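PaxB (Photorhabdus luminescens, PDB 6EK4) probably acts with a partner subunit as one component of a two-component alpha-helical pore-forming toxin of the YaxAB kind. Local coordinates at residues L68-V71 / L72-P76; T330-I333 / H334-D338. All coordinates share one frame; numbering follows the deposited sequence.

Contact 1. Residues L68-V71 / L72-P76; sequences LQTV and LRQLP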
# COMPACT_ATOMS: atom_id res chain seq x y z
N LEU A 68 -17.18 28.01 -6.13
CA LEU A 68 -18.45 28.21 -5.43
C LEU A 68 -18.43 29.43 -4.52
O LEU A 68 -19.47 30.07 -4.32
CB LEU A 68 -18.82 26.96 -4.63
CG LEU A 68 -19.15 25.72 -5.46
CD1 LEU A 68 -19.30 24.50 -4.56
CD2 LEU A 68 -20.41 25.93 -6.29
N GLN A 69 -17.26 29.76 -3.96
CA GLN A 69 -17.11 30.98 -3.18
C GLN A 69 -17.41 32.21 -4.03
O GLN A 69 -18.16 33.09 -3.62
CB GLN A 69 -15.71 31.09 -2.57
CG GLN A 69 -15.54 30.34 -1.26
CD GLN A 69 -14.20 30.59 -0.59
OE1 GLN A 69 -14.07 30.47 0.63
NE2 GLN A 69 -13.19 30.94 -1.39
N THR A 70 -16.82 32.26 -5.23
CA THR A 70 -17.06 33.36 -6.17
C THR A 70 -18.55 33.52 -6.48
O THR A 70 -19.07 34.63 -6.48
CB THR A 70 -16.30 33.15 -7.49
OG1 THR A 70 -14.90 33.02 -7.23
CG2 THR A 70 -16.53 34.32 -8.45
N VAL A 71 -19.23 32.40 -6.74
CA VAL A 71 -20.65 32.41 -7.11
C VAL A 71 -21.53 32.90 -5.96
O VAL A 71 -22.38 33.77 -6.15
CB VAL A 71 -21.11 31.01 -7.59
CG1 VAL A 71 -22.62 30.97 -7.77
CG2 VAL A 71 -20.42 30.63 -8.89
N LEU A 72 -21.33 32.34 -4.77
CA LEU A 72 -22.12 32.70 -3.59
C LEU A 72 -21.87 34.14 -3.11
O LEU A 72 -22.77 34.77 -2.56
CB LEU A 72 -21.88 31.72 -2.43
CG LEU A 72 -22.80 30.50 -2.35
CD1 LEU A 72 -23.04 29.86 -3.71
CD2 LEU A 72 -22.22 29.48 -1.37
N ARG A 73 -20.66 34.64 -3.32
CA ARG A 73 -20.29 36.00 -2.89
C ARG A 73 -20.92 37.10 -3.75
O ARG A 73 -20.92 38.27 -3.35
CB ARG A 73 -18.77 36.17 -2.86
CG ARG A 73 -18.10 35.46 -1.69
CD ARG A 73 -16.58 35.63 -1.67
NE ARG A 73 -15.93 35.45 -2.97
CZ ARG A 73 -14.67 35.04 -3.16
NH1 ARG A 73 -14.20 34.92 -4.40
NH2 ARG A 73 -13.88 34.74 -2.13
N GLN A 74 -21.44 36.75 -4.92
CA GLN A 74 -22.09 37.72 -5.81
C GLN A 74 -23.49 38.13 -5.34
O GLN A 74 -23.98 39.20 -5.72
CB GLN A 74 -22.15 37.19 -7.24
CG GLN A 74 -20.80 37.08 -7.91
CD GLN A 74 -20.89 36.90 -9.42
OE1 GLN A 74 -20.35 35.93 -9.97
NE2 GLN A 74 -21.56 37.82 -10.09
N LEU A 75 -24.13 37.29 -4.52
CA LEU A 75 -25.51 37.55 -4.08
C LEU A 75 -25.64 38.63 -2.99
O LEU A 75 -26.41 39.58 -3.17
CB LEU A 75 -26.19 36.24 -3.64
CG LEU A 75 -26.93 35.48 -4.75
CD1 LEU A 75 -25.98 35.13 -5.90
CD2 LEU A 75 -27.59 34.23 -4.19
N PRO A 76 -24.91 38.50 -1.86
CA PRO A 76 -25.04 39.47 -0.76
C PRO A 76 -24.95 40.97 -1.13
O PRO A 76 -25.75 41.75 -0.62
CB PRO A 76 -23.89 39.09 0.19
CG PRO A 76 -23.67 37.64 -0.06
CD PRO A 76 -24.00 37.39 -1.50

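Contact 2. Residues T330-I333 / H334-D338; sequences TKII and HKQLD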
# COMPACT_ATOMS: atom_id res chain seq x y z
N THR A 330 -30.15 35.06 3.52
CA THR A 330 -28.90 35.68 3.93
C THR A 330 -28.14 34.81 4.94
O THR A 330 -26.91 34.77 4.93
CB THR A 330 -29.14 37.08 4.55
OG1 THR A 330 -29.81 37.91 3.59
CG2 THR A 330 -27.83 37.74 4.96
N LYS A 331 -28.88 34.11 5.80
CA LYS A 331 -28.27 33.18 6.76
C LYS A 331 -27.76 31.92 6.05
O LYS A 331 -26.69 31.41 6.38
CB LYS A 331 -29.28 32.79 7.85
CG LYS A 331 -28.63 32.22 9.11
CD LYS A 331 -29.45 31.10 9.72
CE LYS A 331 -29.22 29.78 8.99
NZ LYS A 331 -30.13 28.70 9.47
N ILE A 332 -28.54 31.41 5.10
CA ILE A 332 -28.18 30.20 4.35
C ILE A 332 -26.89 30.42 3.55
O ILE A 332 -26.03 29.54 3.50
CB ILE A 332 -29.30 29.76 3.38
CG1 ILE A 332 -30.60 29.44 4.14
CG2 ILE A 332 -28.87 28.55 2.56
CD1 ILE A 332 -30.46 28.40 5.23
N ILE A 333 -26.77 31.59 2.92
CA ILE A 333 -25.58 31.93 2.15
C ILE A 333 -24.34 32.03 3.05
O ILE A 333 -23.29 31.49 2.72
CB ILE A 333 -25.77 33.25 1.36
CG1 ILE A 333 -26.79 33.04 0.24
CG2 ILE A 333 -24.45 33.74 0.77
CD1 ILE A 333 -27.34 34.32 -0.35
N HIS A 334 -24.48 32.72 4.18
CA HIS A 334 -23.37 32.89 5.12
C HIS A 334 -22.95 31.58 5.80
O HIS A 334 -21.78 31.40 6.12
CB HIS A 334 -23.69 33.96 6.17
CG HIS A 334 -23.46 35.36 5.70
ND1 HIS A 334 -24.38 36.05 4.93
CD2 HIS A 334 -22.40 36.20 5.86
CE1 HIS A 334 -23.90 37.25 4.65
NE2 HIS A 334 -22.70 37.37 5.21
N LYS A 335 -23.91 30.68 6.00
CA LYS A 335 -23.61 29.36 6.56
C LYS A 335 -22.88 28.51 5.51
O LYS A 335 -21.91 27.82 5.83
CB LYS A 335 -24.90 28.65 7.00
CG LYS A 335 -24.68 27.58 8.06
CD LYS A 335 -25.91 26.71 8.23
CE LYS A 335 -25.66 25.60 9.25
NZ LYS A 335 -26.75 24.60 9.26
N GLN A 336 -23.34 28.59 4.27
CA GLN A 336 -22.69 27.91 3.14
C GLN A 336 -21.30 28.49 2.86
O GLN A 336 -20.39 27.76 2.49
CB GLN A 336 -23.55 28.00 1.88
CG GLN A 336 -24.75 27.07 1.87
CD GLN A 336 -25.52 27.10 0.57
OE1 GLN A 336 -25.06 27.66 -0.43
NE2 GLN A 336 -26.70 26.49 0.56
N LEU A 337 -21.16 29.80 3.03
CA LEU A 337 -19.86 30.46 2.83
C LEU A 337 -18.86 30.09 3.92
O LEU A 337 -17.70 29.81 3.62
CB LEU A 337 -20.03 31.98 2.74
CG LEU A 337 -20.51 32.53 1.40
CD1 LEU A 337 -20.87 34.00 1.51
CD2 LEU A 337 -19.47 32.31 0.30
N ASP A 338 -19.31 30.09 5.17
CA ASP A 338 -18.47 29.67 6.30
C ASP A 338 -17.95 28.24 6.13
O ASP A 338 -16.82 27.93 6.52
CB ASP A 338 -19.23 29.78 7.63
CG ASP A 338 -19.37 31.22 8.12
OD1 ASP A 338 -18.98 32.15 7.39
OD2 ASP A 338 -19.89 31.41 9.24

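Contact 1. Residues L68-V71 / L72-P76
The backbone carbonyl of Leu68 receives Leu72 on the buried side of the last turns of helix 42-73, where the regular i to i+4 bonding of an alpha-helix gives way to a looser, still helically turned segment that leads to Pro76. The bond from Leu72 N to Leu68 O is 3.0 Å long and nearly straight, at 169°. Arg73 N still bonds to Gln69 O, but beyond it the pattern weakens, and Gln74 N makes just a weak bond of 3.4 Å to Val71 O, three residues back. The Leu72 side chain folds back beside the Leu68 carbonyl, its CD1 3.6 Å from Leu68 O. Leu68 also packs on Leu126 of helix 101-141 and Leu340 of helix 326-348, so this side of the helix is wedged between two others. Val71 belongs to the same packing: its CG1, anti to the backbone N (chi1 171°), lies 4.2 Å from Leu72 CD1, and its side chain rests on Val122 and Ser125.

Arg73, Thr70 and Gln69 make up the looser solvent side. Thr70 OG1 is hydrogen-bonded to Pro66 O, one turn earlier. The long Arg73 chain bends at chi3 (-44°) and turns back along the helix, carrying its guanidinium over the preceding turn instead of straight outward. Its aliphatic part passes beside Gln69 O, and NH1 comes within 3.5 Å of Thr70 OG1. Over one face of the guanidinium, close to its centre, sits the Gln69 methylene CB, 4.1 Å above the plane.

Contact 2. Residues T330-I333 / H334-D338
His334 and Thr330 meet through a side-chain bond laid over the backbone bonding of the helix. His334 ND1 donates to Thr330 O at 2.8 Å, with the carbonyl oxygen at the ring edge and near the ring plane, so the bond orients the imidazole as well as anchoring it. CG stands beside the backbone N (chi1 -82°), which swings the ring back toward the preceding turn. The same oxygen also accepts the longer bond from His334 N, and the two donors approach from opposite faces of the carbonyl plane. Thr330 lies alongside, pointing the same way as the histidine, and its CG2 methyl is 3.8 Å from ND1.

Ile333 is buried, and its CG2 branch, anti to the backbone N, runs beside Leu337 and touches CD1 of that residue at 3.7 Å. Beneath this pair the bond from Leu337 N to Ile333 O measures 2.7 Å. These are i to i+4 pairings within helix 326-348, which is amphipathic here, Ile333 touching Leu75, Pro76 and Phe81 while His334 is on the exposed side.

The CG2 methyl of Ile332 lies 3.6 Å from Gln336 NE2, the two side chains running at a slant to each other. Both reach helix 247-321, where Ile332 packs on Gln315 and Leu316 and the buried amide nitrogen of Gln336 makes weak hydrogen bonds to Phe312 O and Gln315 OE1. Lys335 N is bonded to Lys331 O, and the Lys335 side chain extends fully from the helix to a cation-pi contact with Tyr14.

Overall arrangement
From the N terminus, the chain first reaches contact 1, at the end of helix 42-73, and only much later contact 2, in helix 326-348. Each contact joins adjoining segments and so closes no long loop; the two stand in series, neither nesting nor crossing. In space their centres lie about 10 Å apart, both about 40 Å from the centre of the elongated chain. They touch through Leu72, whose CD2 is 3.5 Å from Gln336 OE1, and through Leu75, which packs on Ile333. Helix 42-73 is thereby tied to the C-terminal helix 326-348, while helices 101-141 and 247-321 border contacts 1 and 2, respectively.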